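Local coordinates for major capsid protein (Faustovirus, PDB 5J7O) that probably builds the capsid of a large double-stranded DNA virus, as a double jelly-roll protein that assembles into trimers, at residues Val584-Ser587 / Arg588-Phe592; Val435-Ser438 / Gln439-Trp442. All coordinates share one frame; numbering follows the deposited sequence.

Interaction 1: Val584-Ser587 / Arg588-Phe592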
loop_
_atom_site.group_PDB
_atom_site.type_symbol
_atom_site.label_atom_id
_atom_site.label_comp_id
_atom_site.label_asym_id
_atom_site.label_seq_id
_atom_site.Cartn_x
_atom_site.Cartn_y
_atom_site.Cartn_z
ATOM N N VAL B 584 34.300 -7.084 1.766
ATOM C CA VAL B 584 35.096 -7.997 2.578
ATOM C C VAL B 584 36.186 -8.575 1.687
ATOM O O VAL B 584 35.898 -9.152 0.634
ATOM C CB VAL B 584 34.231 -9.112 3.184
ATOM C CG1 VAL B 584 35.108 -10.155 3.858
ATOM C CG2 VAL B 584 33.245 -8.535 4.174
ATOM N N ASN B 585 37.437 -8.425 2.108
ATOM C CA ASN B 585 38.561 -8.764 1.253
ATOM C C ASN B 585 38.808 -10.271 1.241
ATOM O O ASN B 585 38.341 -11.013 2.107
ATOM C CB ASN B 585 39.798 -8.002 1.706
ATOM C CG ASN B 585 40.240 -8.406 3.111
ATOM O OD1 ASN B 585 40.099 -9.565 3.505
ATOM N ND2 ASN B 585 40.759 -7.452 3.872
ATOM N N ILE B 586 39.551 -10.716 0.224
ATOM C CA ILE B 586 39.573 -12.132 -0.138
ATOM C C ILE B 586 40.238 -12.971 0.947
ATOM O O ILE B 586 39.840 -14.117 1.191
ATOM C CB ILE B 586 40.259 -12.320 -1.504
ATOM C CG1 ILE B 586 39.457 -11.612 -2.595
ATOM C CG2 ILE B 586 40.424 -13.799 -1.838
ATOM C CD1 ILE B 586 39.812 -12.042 -4.006
ATOM N N SER B 587 41.252 -12.421 1.617
ATOM C CA SER B 587 41.922 -13.162 2.680
ATOM C C SER B 587 40.927 -13.604 3.743
ATOM O O SER B 587 40.928 -14.765 4.169
ATOM C CB SER B 587 43.028 -12.307 3.295
ATOM O OG SER B 587 42.499 -11.122 3.865
ATOM N N ARG B 588 40.050 -12.690 4.166
ATOM C CA ARG B 588 39.038 -13.035 5.156
ATOM C C ARG B 588 37.901 -13.835 4.538
ATOM O O ARG B 588 37.300 -14.681 5.211
ATOM C CB ARG B 588 38.496 -11.768 5.813
ATOM C CG ARG B 588 39.548 -10.938 6.522
ATOM C CD ARG B 588 38.974 -9.631 7.033
ATOM N NE ARG B 588 39.909 -8.943 7.917
ATOM C CZ ARG B 588 39.820 -7.659 8.246
ATOM N NH1 ARG B 588 38.840 -6.914 7.752
ATOM N NH2 ARG B 588 40.717 -7.116 9.058
ATOM N N ALA B 589 37.592 -13.586 3.264
ATOM C CA ALA B 589 36.503 -14.302 2.609
ATOM C C ALA B 589 36.794 -15.790 2.477
ATOM O O ALA B 589 35.856 -16.589 2.379
ATOM C CB ALA B 589 36.228 -13.699 1.230
ATOM N N ARG B 590 38.070 -16.182 2.460
ATOM C CA ARG B 590 38.431 -17.589 2.324
ATOM C C ARG B 590 38.254 -18.379 3.616
ATOM O O ARG B 590 38.222 -19.614 3.574
ATOM C CB ARG B 590 39.872 -17.715 1.821
ATOM C CG ARG B 590 39.984 -17.694 0.301
ATOM C CD ARG B 590 41.410 -17.473 -0.184
ATOM N NE ARG B 590 42.396 -18.211 0.601
ATOM C CZ ARG B 590 43.338 -17.635 1.340
ATOM N NH1 ARG B 590 43.428 -16.312 1.385
ATOM N NH2 ARG B 590 44.197 -18.377 2.025
ATOM N N GLU B 591 38.135 -17.700 4.762
ATOM C CA GLU B 591 37.819 -18.341 6.040
ATOM C C GLU B 591 36.689 -17.541 6.695
ATOM O O GLU B 591 36.898 -16.797 7.657
ATOM C CB GLU B 591 39.048 -18.432 6.945
ATOM C CG GLU B 591 38.863 -19.382 8.118
ATOM C CD GLU B 591 39.879 -19.162 9.221
ATOM O OE1 GLU B 591 39.885 -19.952 10.188
ATOM O OE2 GLU B 591 40.665 -18.196 9.125
ATOM N N PHE B 592 35.480 -17.715 6.169
ATOM C CA PHE B 592 34.337 -16.865 6.476
ATOM C C PHE B 592 33.269 -17.689 7.180
ATOM O O PHE B 592 32.917 -18.779 6.717
ATOM C CB PHE B 592 33.783 -16.251 5.188
ATOM C CG PHE B 592 32.845 -15.102 5.406
ATOM C CD1 PHE B 592 31.501 -15.323 5.652
ATOM C CD2 PHE B 592 33.304 -13.799 5.335
ATOM C CE1 PHE B 592 30.636 -14.263 5.842
ATOM C CE2 PHE B 592 32.446 -12.735 5.522
ATOM C CZ PHE B 592 31.109 -12.968 5.772
#
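Asn-585 OD1 accepts from Arg-588 N at 3.2 Å, the donor lying nearly along the C=O axis of the side-chain amide. The same oxygen accepts from Ser-587 OG at 2.9 Å, but that hydroxyl, short enough to donate back to the cap, sits above the amide plane, so the two donors reach it from different directions. Asn-585 can do this because its CG is tucked between its backbone N and carbonyl carbon (chi1 64°), which folds the short amide back over the first turn. It is the N-cap of helix 586-589, a one-turn helix in the loop leading into strand 592-597 of the C-terminal jelly roll; asparagine suits the place, its short side chain bringing a carbonyl oxygen to an N-H that the first turn cannot satisfy. A backbone bond from Ala-589 N to Asn-585 O, 2.9 Å, and a more bent one from Arg-590 N to Ile-586 O complete the turn. The extended chain of Arg-588 runs past the cap, its CG 3.4 Å from Asn-585 OD1, with Asn-585 ND2 over one guanidinium face. On the chain before the helix, Val-584 CG1 meets the edge of the Phe-592 ring at CE2, 4.1 Å away; both apolar residues are buried, against Leu-536 and Val-529 respectively. A second subunit grips this turn: its Lys-7 O accepts from Arg-588 NH2, and its Asp-12 OD2 from Ser-587 N.

Interaction 2: Val435-Ser438 / Gln439-Trp442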
loop_
_atom_site.group_PDB
_atom_site.type_symbol
_atom_site.label_atom_id
_atom_site.label_comp_id
_atom_site.label_asym_id
_atom_site.label_seq_id
_atom_site.Cartn_x
_atom_site.Cartn_y
_atom_site.Cartn_z
ATOM N N VAL B 435 28.757 -21.786 10.429
ATOM C CA VAL B 435 28.729 -22.374 9.095
ATOM C C VAL B 435 29.782 -21.682 8.238
ATOM O O VAL B 435 29.637 -20.504 7.888
ATOM C CB VAL B 435 27.336 -22.262 8.462
ATOM C CG1 VAL B 435 27.295 -22.995 7.132
ATOM C CG2 VAL B 435 26.284 -22.805 9.418
ATOM N N LEU B 436 30.838 -22.416 7.893
ATOM C CA LEU B 436 31.833 -21.904 6.961
ATOM C C LEU B 436 31.206 -21.700 5.589
ATOM O O LEU B 436 30.487 -22.568 5.085
ATOM C CB LEU B 436 33.018 -22.864 6.861
ATOM C CG LEU B 436 34.081 -22.499 5.820
ATOM C CD1 LEU B 436 34.854 -21.256 6.237
ATOM C CD2 LEU B 436 35.025 -23.665 5.569
ATOM N N GLN B 437 31.478 -20.546 4.987
ATOM C CA GLN B 437 30.911 -20.177 3.691
ATOM C C GLN B 437 31.960 -20.475 2.623
ATOM O O GLN B 437 32.772 -19.621 2.265
ATOM C CB GLN B 437 30.487 -18.714 3.689
ATOM C CG GLN B 437 29.510 -18.364 4.801
ATOM C CD GLN B 437 28.173 -19.054 4.632
ATOM O OE1 GLN B 437 27.607 -19.065 3.541
ATOM N NE2 GLN B 437 27.668 -19.645 5.709
ATOM N N SER B 438 31.933 -21.707 2.107
ATOM C CA SER B 438 32.937 -22.142 1.142
ATOM C C SER B 438 32.739 -21.521 -0.234
ATOM O O SER B 438 33.690 -21.482 -1.022
ATOM C CB SER B 438 32.925 -23.667 1.024
ATOM O OG SER B 438 33.204 -24.281 2.270
ATOM N N GLN B 439 31.535 -21.037 -0.541
ATOM C CA GLN B 439 31.275 -20.470 -1.859
ATOM C C GLN B 439 32.000 -19.147 -2.076
ATOM O O GLN B 439 32.167 -18.731 -3.226
ATOM C CB GLN B 439 29.769 -20.278 -2.061
ATOM C CG GLN B 439 29.168 -19.072 -1.339
ATOM C CD GLN B 439 29.060 -19.257 0.166
ATOM O OE1 GLN B 439 29.559 -20.233 0.726
ATOM N NE2 GLN B 439 28.395 -18.317 0.829
ATOM N N LEU B 440 32.448 -18.492 -1.010
ATOM C CA LEU B 440 33.006 -17.150 -1.116
ATOM C C LEU B 440 34.475 -17.216 -1.518
ATOM O O LEU B 440 35.301 -17.783 -0.794
ATOM C CB LEU B 440 32.837 -16.409 0.208
ATOM C CG LEU B 440 31.380 -16.316 0.665
ATOM C CD1 LEU B 440 31.235 -15.417 1.882
ATOM C CD2 LEU B 440 30.517 -15.823 -0.479
ATOM N N LYS B 441 34.797 -16.632 -2.675
ATOM C CA LYS B 441 36.165 -16.559 -3.166
ATOM C C LYS B 441 36.644 -15.147 -3.465
ATOM O O LYS B 441 37.858 -14.938 -3.563
ATOM C CB LYS B 441 36.329 -17.395 -4.449
ATOM C CG LYS B 441 36.556 -18.881 -4.228
ATOM C CD LYS B 441 35.254 -19.624 -3.988
ATOM C CE LYS B 441 35.479 -21.127 -3.978
ATOM N NZ LYS B 441 34.201 -21.877 -3.847
ATOM N N TRP B 442 35.744 -14.185 -3.607
ATOM C CA TRP B 442 36.039 -12.851 -4.108
ATOM C C TRP B 442 35.505 -11.817 -3.135
ATOM O O TRP B 442 34.794 -12.157 -2.183
ATOM C CB TRP B 442 35.411 -12.684 -5.503
ATOM C CG TRP B 442 35.938 -13.683 -6.485
ATOM C CD1 TRP B 442 37.202 -14.196 -6.532
ATOM C CD2 TRP B 442 35.210 -14.315 -7.545
ATOM N NE1 TRP B 442 37.310 -15.097 -7.561
ATOM C CE2 TRP B 442 36.101 -15.189 -8.199
ATOM C CE3 TRP B 442 33.894 -14.222 -8.009
ATOM C CZ2 TRP B 442 35.719 -15.966 -9.291
ATOM C CZ3 TRP B 442 33.517 -14.994 -9.093
ATOM C CH2 TRP B 442 34.426 -15.855 -9.722
#
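Two glutamine side chains, Gln-437 and Gln-439, lie side by side and point the same way, joined at their ends by a hydrogen bond from Gln-439 NE2 to Gln-437 OE1 of 2.9 Å. The oxygen is met on a lone pair and in its own carbonyl plane, yet the two amide planes stand 86° apart: it lies close to the plane of the Gln-439 amide, which is turned almost square to the one it bonds. Gln-439 CG sits between the backbone N and the carbonyl carbon (chi1 77°), and the bend at chi2 then turns its amide back toward Gln-437, whose chain is bent there too. Ser-611 OG is a second partner of Gln-437 OE1. At the other corner of its amide, Gln-437 NE2 donates to Val-435 O at 3.1 Å, from above that carbonyl's plane. Among backbone bonds, Leu-440 N to Gln-437 O closes a type I beta turn, but at 3.5 Å it is weak. Lys-441 bends at chi2 and its NZ donates to Ser-438 O, 2.9 Å; a long chain suits that exposed position, although Arg-422, a like charge, lies close by. The apolar part is small: Leu-440 CD1 rests 3.8 Å from Gln-437 CB, while its side chain packs on Phe-592 and Ala-613. The turn carries the chain out of strand 432-436, an outermost strand of one jelly-roll sheet, toward strand 444-453 of another. The buried Gln-437 amide is used at both ends, which fixes its flip, and side-chain bonds add to a turn whose own backbone bond is weak.

The centres of interactions 1 and 2 lie about 8 Å apart, and the two meet where strand 592-597 begins beside the end of strand 432-436. These strands are antiparallel neighbours, and a probable hydrogen bond from Gln-437 N to Phe-592 O, 2.9 Å, ties the turn of 435-442 to the chain leaving helix 586-589. Farther along, the helix sits against the turn: Ala-589 O is 3.7 Å from Leu-440 CB, and Ile-586 CG2 packs on Lys-441 O. Interaction 1 is the one of the two that meets the second subunit of the trimer, whose N-terminal residues touch 584-592 but not 435-442.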